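Local coordinates for protein DNA polymerase (Pyrobaculum calidifontis, PDB 5MDN) that probably catalyses template-directed DNA synthesis, extending a DNA strand with deoxyribonucleoside 5'-triphosphates and releasing diphosphate, as a family B DNA polymerase, at residues A[32-37]-A[144-149]; A[129-134]-A[150-155]. One frame throughout, in Å; residues are numbered along the deposited sequence.

Contact 1 (A[32-37]-A[144-149]); sequences VLVDRR and LPLYEV
Strands 30-35 and 144-155 run side by side in the same direction, the one parallel pairing within a mixed five-stranded sheet whose first strand, 5-12, lies close to the N-terminus. Here Val32-Asp35 zips onto Leu144-Val149 through four backbone bonds: Val32 N gives to Pro145 O, Val32 O accepts from Tyr147 N, Val34 N gives to Tyr147 O at 2.8 Å, and Val34 O takes a nearly straight bond (176°) from Val149 N. Every donor lies nearly along its partner's C=O axis.

The tightly packed part is apolar, centred on the buried Val32, Leu33, Val34 and Val149. On one face, Leu146, its CG anti to the backbone N, lays CD1 between Val32 CG1 (3.8 Å) and the CB of Val34 (3.7 Å). On the other, Leu33 sets CB against Val149 CG1 at 3.6 Å, the two side chains crossing at about a right angle, while its CD1 rests on Tyr147 CB.

Toward the end of strand 30-35 the contact gives way to partly exposed polar groups. Asp35 makes an Asx turn, OD1 accepting from Arg37 N at 3.0 Å, while OD2 bonds to the Tyr119 hydroxyl and lies against Val149 CG2. An alanine here would remove both carboxylate oxygens and so would probably loosen the turn at Arg37 and the tie to Tyr119. Arg36, extended from CG to NE, brings its guanidinium to Glu148; its NE pairs with Glu18, and Glu148 OE1 with Arg136. The Arg36 NH1 and Glu148 OE2 atoms, 2.5 Å apart, form a salt bridge that is weak as a hydrogen bond, its guanidinium and carboxylate planes turned 67° against each other.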
loop_
_atom_site.group_PDB
_atom_site.type_symbol
_atom_site.label_atom_id
_atom_site.label_comp_id
_atom_site.label_asym_id
_atom_site.label_seq_id
_atom_site.Cartn_x
_atom_site.Cartn_y
_atom_site.Cartn_z
ATOM N N VAL A 32 7.129 6.225 -27.518
ATOM C CA VAL A 32 7.797 5.085 -26.900
ATOM C C VAL A 32 9.275 5.132 -27.271
ATOM O O VAL A 32 9.625 5.278 -28.449
ATOM C CB VAL A 32 7.158 3.744 -27.322
ATOM C CG1 VAL A 32 6.985 3.670 -28.833
ATOM C CG2 VAL A 32 7.985 2.573 -26.811
ATOM N N LEU A 33 10.139 5.020 -26.265
ATOM C CA LEU A 33 11.582 5.013 -26.448
ATOM C C LEU A 33 12.096 3.591 -26.282
ATOM O O LEU A 33 11.638 2.855 -25.405
ATOM C CB LEU A 33 12.275 5.952 -25.456
ATOM C CG LEU A 33 12.481 7.405 -25.892
ATOM C CD1 LEU A 33 11.169 8.084 -26.246
ATOM C CD2 LEU A 33 13.214 8.182 -24.808
ATOM N N VAL A 34 13.054 3.211 -27.124
ATOM C CA VAL A 34 13.521 1.834 -27.187
ATOM C C VAL A 34 15.042 1.786 -27.104
ATOM O O VAL A 34 15.744 2.693 -27.566
ATOM C CB VAL A 34 13.001 1.144 -28.472
ATOM C CG1 VAL A 34 13.881 1.464 -29.675
ATOM C CG2 VAL A 34 12.874 -0.336 -28.258
ATOM N N ASP A 35 15.548 0.724 -26.476
ATOM C CA ASP A 35 16.983 0.478 -26.368
ATOM C C ASP A 35 17.234 -1.012 -26.539
ATOM O O ASP A 35 16.719 -1.822 -25.762
ATOM C CB ASP A 35 17.540 0.958 -25.025
ATOM C CG ASP A 35 19.049 1.141 -25.048
ATOM O OD1 ASP A 35 19.719 0.514 -25.897
ATOM O OD2 ASP A 35 19.566 1.912 -24.213
ATOM N N ARG A 36 18.024 -1.370 -27.550
ATOM C CA ARG A 36 18.371 -2.760 -27.806
ATOM C C ARG A 36 19.756 -3.139 -27.298
ATOM O O ARG A 36 20.083 -4.330 -27.268
ATOM C CB ARG A 36 18.283 -3.047 -29.310
ATOM C CG ARG A 36 16.954 -2.647 -29.925
ATOM C CD ARG A 36 16.860 -3.058 -31.387
ATOM N NE ARG A 36 15.592 -2.643 -31.983
ATOM C CZ ARG A 36 15.336 -1.414 -32.423
ATOM N NH1 ARG A 36 16.261 -0.467 -32.339
ATOM N NH2 ARG A 36 14.150 -1.130 -32.944
ATOM N N ARG A 37 20.577 -2.163 -26.911
ATOM C CA ARG A 37 21.975 -2.419 -26.593
ATOM C C ARG A 37 22.215 -2.836 -25.146
ATOM O O ARG A 37 23.261 -3.433 -24.860
ATOM C CB ARG A 37 22.811 -1.183 -26.946
ATOM C CG ARG A 37 22.906 -0.997 -28.454
ATOM C CD ARG A 37 23.831 0.125 -28.890
ATOM N NE ARG A 37 23.916 0.162 -30.349
ATOM C CZ ARG A 37 23.120 0.888 -31.128
ATOM N NH1 ARG A 37 22.180 1.653 -30.590
ATOM N NH2 ARG A 37 23.264 0.849 -32.446
ATOM N N LEU A 144 2.042 4.324 -31.990
ATOM C CA LEU A 144 2.920 5.220 -31.245
ATOM C C LEU A 144 4.198 5.504 -32.029
ATOM O O LEU A 144 4.762 4.595 -32.646
ATOM C CB LEU A 144 3.285 4.618 -29.891
ATOM C CG LEU A 144 2.138 4.212 -28.967
ATOM C CD1 LEU A 144 2.656 3.330 -27.842
ATOM C CD2 LEU A 144 1.448 5.446 -28.412
ATOM N N PRO A 145 4.656 6.753 -32.026
ATOM C CA PRO A 145 5.983 7.052 -32.581
ATOM C C PRO A 145 7.074 6.366 -31.771
ATOM O O PRO A 145 7.123 6.479 -30.543
ATOM C CB PRO A 145 6.078 8.579 -32.479
ATOM C CG PRO A 145 4.665 9.057 -32.356
ATOM C CD PRO A 145 3.920 7.969 -31.642
ATOM N N LEU A 146 7.954 5.657 -32.468
ATOM C CA LEU A 146 9.071 4.962 -31.845
ATOM C C LEU A 146 10.346 5.790 -31.960
ATOM O O LEU A 146 10.550 6.521 -32.932
ATOM C CB LEU A 146 9.276 3.588 -32.487
ATOM C CG LEU A 146 10.382 2.685 -31.939
ATOM C CD1 LEU A 146 10.123 2.337 -30.480
ATOM C CD2 LEU A 146 10.513 1.422 -32.780
ATOM N N TYR A 147 11.204 5.663 -30.951
ATOM C CA TYR A 147 12.464 6.392 -30.886
ATOM C C TYR A 147 13.556 5.458 -30.391
ATOM O O TYR A 147 13.375 4.778 -29.376
ATOM C CB TYR A 147 12.368 7.602 -29.947
ATOM C CG TYR A 147 11.650 8.810 -30.508
ATOM C CD1 TYR A 147 10.265 8.838 -30.605
ATOM C CD2 TYR A 147 12.358 9.932 -30.920
ATOM C CE1 TYR A 147 9.606 9.943 -31.108
ATOM C CE2 TYR A 147 11.710 11.042 -31.425
ATOM C CZ TYR A 147 10.334 11.043 -31.518
ATOM O OH TYR A 147 9.684 12.147 -32.019
ATOM N N GLU A 148 14.679 5.421 -31.103
ATOM C CA GLU A 148 15.857 4.704 -30.634
ATOM C C GLU A 148 16.657 5.633 -29.733
ATOM O O GLU A 148 17.093 6.701 -30.171
ATOM C CB GLU A 148 16.732 4.239 -31.796
ATOM C CG GLU A 148 16.327 2.932 -32.446
ATOM C CD GLU A 148 17.334 2.482 -33.492
ATOM O OE1 GLU A 148 18.078 3.342 -34.011
ATOM O OE2 GLU A 148 17.388 1.269 -33.785
ATOM N N VAL A 149 16.863 5.224 -28.487
ATOM C CA VAL A 149 17.595 6.058 -27.542
ATOM C C VAL A 149 19.081 5.965 -27.859
ATOM O O VAL A 149 19.612 4.877 -28.118
ATOM C CB VAL A 149 17.289 5.656 -26.087
ATOM C CG1 VAL A 149 15.789 5.576 -25.865
ATOM C CG2 VAL A 149 17.953 4.349 -25.711
#

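Contact 2 (A[129-134]-A[150-155]); sequences AWNVVE and VEWAGV
A classic beta bulge distorts this pairing at Glu134, which faces both Val150 and Glu151 across the strands. The Glu134 carbonyl oxygen accepts from both: Val150 N approaches in the carbonyl plane at 2.7 Å, while Glu151 N makes a weak bond at 3.3 Å. In return Glu134 N gives to Glu151 O, nearly along the C=O axis. A second slip of one residue, also a beta bulge, falls between the pairs Asn131-Val155 and Val133-Trp152. Across it, Val132 N bonds to Gly154 O at 3.0 Å and Val132 O receives Ala153 N, the donor 26° above the carbonyl plane.

Both irregularities sit in an antiparallel beta hairpin, strands 131-141 and 144-155, at one edge of the five-stranded sheet. On the face bearing Val133 and Trp152, a non-hydrogen-bonded pair, the two side chains lie side by side and point the same way. Val133 CG1 sits over the indole in a CH-pi contact, 3.5 Å from the centroid of the six-membered ring and 17° off its normal. Asn131 reaches the same ring differently, its CB at the edge 3.7 Å from Trp152 CZ3 and its amide plane perpendicular to the indole. Asn131 ND2 bonds to Val126 O, and Trp152 NE1 bonds to the Tyr119 hydroxyl, which probably helps set the rotation of the indole. Beside the second bulge Val132 CB meets Ala153 CB at 3.7 Å.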
loop_
_atom_site.group_PDB
_atom_site.type_symbol
_atom_site.label_atom_id
_atom_site.label_comp_id
_atom_site.label_asym_id
_atom_site.label_seq_id
_atom_site.Cartn_x
_atom_site.Cartn_y
_atom_site.Cartn_z
ATOM N N ALA A 129 8.912 11.785 -14.140
ATOM C CA ALA A 129 9.798 12.936 -14.068
ATOM C C ALA A 129 10.367 13.176 -15.457
ATOM O O ALA A 129 10.669 12.222 -16.179
ATOM C CB ALA A 129 10.925 12.725 -13.052
ATOM N N TRP A 130 10.511 14.445 -15.825
ATOM C CA TRP A 130 11.030 14.786 -17.144
ATOM C C TRP A 130 12.497 14.385 -17.254
ATOM O O TRP A 130 13.350 14.918 -16.537
ATOM C CB TRP A 130 10.864 16.277 -17.413
ATOM C CG TRP A 130 9.448 16.732 -17.544
ATOM C CD1 TRP A 130 8.705 17.386 -16.605
ATOM C CD2 TRP A 130 8.606 16.589 -18.693
ATOM N NE1 TRP A 130 7.449 17.651 -17.095
ATOM C CE2 TRP A 130 7.363 17.171 -18.375
ATOM C CE3 TRP A 130 8.781 16.020 -19.957
ATOM C CZ2 TRP A 130 6.302 17.201 -19.277
ATOM C CZ3 TRP A 130 7.728 16.050 -20.850
ATOM C CH2 TRP A 130 6.504 16.636 -20.506
ATOM N N ASN A 131 12.787 13.450 -18.150
ATOM C CA ASN A 131 14.150 13.042 -18.452
ATOM C C ASN A 131 14.624 13.711 -19.736
ATOM O O ASN A 131 13.826 14.131 -20.575
ATOM C CB ASN A 131 14.247 11.519 -18.589
ATOM C CG ASN A 131 14.021 10.797 -17.276
ATOM O OD1 ASN A 131 14.952 10.244 -16.689
ATOM N ND2 ASN A 131 12.777 10.788 -16.812
ATOM N N VAL A 132 15.943 13.803 -19.885
ATOM C CA VAL A 132 16.568 14.364 -21.076
ATOM C C VAL A 132 17.192 13.222 -21.863
ATOM O O VAL A 132 17.961 12.426 -21.309
ATOM C CB VAL A 132 17.619 15.430 -20.718
ATOM C CG1 VAL A 132 18.172 16.075 -21.977
ATOM C CG2 VAL A 132 17.017 16.479 -19.796
ATOM N N VAL A 133 16.865 13.141 -23.150
ATOM C CA VAL A 133 17.254 12.012 -23.986
ATOM C C VAL A 133 17.679 12.524 -25.352
ATOM O O VAL A 133 16.997 13.366 -25.947
ATOM C CB VAL A 133 16.115 10.985 -24.151
ATOM C CG1 VAL A 133 16.488 9.665 -23.506
ATOM C CG2 VAL A 133 14.806 11.524 -23.580
ATOM N N GLU A 134 18.806 12.018 -25.842
ATOM C CA GLU A 134 19.138 12.080 -27.257
ATOM C C GLU A 134 18.628 10.792 -27.888
ATOM O O GLU A 134 19.087 9.701 -27.534
ATOM C CB GLU A 134 20.644 12.239 -27.460
ATOM C CG GLU A 134 21.052 12.595 -28.880
ATOM C CD GLU A 134 22.550 12.506 -29.092
ATOM O OE1 GLU A 134 23.302 12.691 -28.110
ATOM O OE2 GLU A 134 22.979 12.254 -30.238
ATOM N N VAL A 150 19.743 7.113 -27.910
ATOM C CA VAL A 150 21.195 7.141 -28.043
ATOM C C VAL A 150 21.867 7.202 -26.680
ATOM O O VAL A 150 22.747 6.393 -26.372
ATOM C CB VAL A 150 21.623 8.320 -28.941
ATOM C CG1 VAL A 150 23.124 8.286 -29.178
ATOM C CG2 VAL A 150 20.866 8.283 -30.259
ATOM N N GLU A 151 21.466 8.155 -25.842
ATOM C CA GLU A 151 22.044 8.284 -24.514
ATOM C C GLU A 151 21.066 9.031 -23.619
ATOM O O GLU A 151 20.468 10.026 -24.038
ATOM C CB GLU A 151 23.393 9.010 -24.565
ATOM C CG GLU A 151 24.132 9.032 -23.243
ATOM C CD GLU A 151 25.458 9.755 -23.331
ATOM O OE1 GLU A 151 25.574 10.685 -24.156
ATOM O OE2 GLU A 151 26.387 9.386 -22.585
ATOM N N TRP A 152 20.908 8.543 -22.391
ATOM C CA TRP A 152 20.127 9.237 -21.378
ATOM C C TRP A 152 20.994 10.261 -20.657
ATOM O O TRP A 152 22.100 9.944 -20.204
ATOM C CB TRP A 152 19.544 8.246 -20.369
ATOM C CG TRP A 152 18.496 7.342 -20.930
ATOM C CD1 TRP A 152 18.695 6.169 -21.595
ATOM C CD2 TRP A 152 17.077 7.526 -20.855
ATOM N NE1 TRP A 152 17.488 5.615 -21.949
ATOM C CE2 TRP A 152 16.479 6.429 -21.507
ATOM C CE3 TRP A 152 16.255 8.513 -20.303
ATOM C CZ2 TRP A 152 15.097 6.292 -21.623
ATOM C CZ3 TRP A 152 14.882 8.378 -20.422
ATOM C CH2 TRP A 152 14.317 7.274 -21.075
ATOM N N ALA A 153 20.490 11.486 -20.551
ATOM C CA ALA A 153 21.099 12.479 -19.677
ATOM C C ALA A 153 20.474 12.391 -18.291
ATOM O O ALA A 153 20.125 11.299 -17.830
ATOM C CB ALA A 153 20.940 13.885 -20.257
ATOM N N GLY A 154 20.328 13.524 -17.621
ATOM C CA GLY A 154 19.714 13.577 -16.310
ATOM C C GLY A 154 18.223 13.828 -16.374
ATOM O O GLY A 154 17.547 13.473 -17.345
ATOM N N VAL A 155 17.704 14.447 -15.315
ATOM C CA VAL A 155 16.307 14.845 -15.225
ATOM C C VAL A 155 16.253 16.356 -15.033
ATOM O O VAL A 155 17.151 16.954 -14.429
ATOM C CB VAL A 155 15.590 14.088 -14.076
ATOM C CG1 VAL A 155 16.612 13.491 -13.115
ATOM C CG2 VAL A 155 14.613 14.983 -13.315
#

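Contacts 1 and 2 lie 13 Å apart between centres and share strand 144-155, which pairs in parallel with strand 30-35 along its first half, while the hairpin partner 131-141, an edge strand, runs antiparallel along both halves. Along the chain the segments alternate: 32-37, 129-134, 144-149, 150-155. The last strands of this sheet therefore return, after about a hundred residues, to pair with its third strand, 30-35, tying the N-terminal part of the polymerase to the hairpin. The two contacts also touch directly: Leu33 CD2 packs against Val133 CG1 at 3.8 Å and Trp152 CH2 at 4.0 Å. Tyr119, in helix 115-123, links them again, its hydroxyl serving both Asp35 and Trp152.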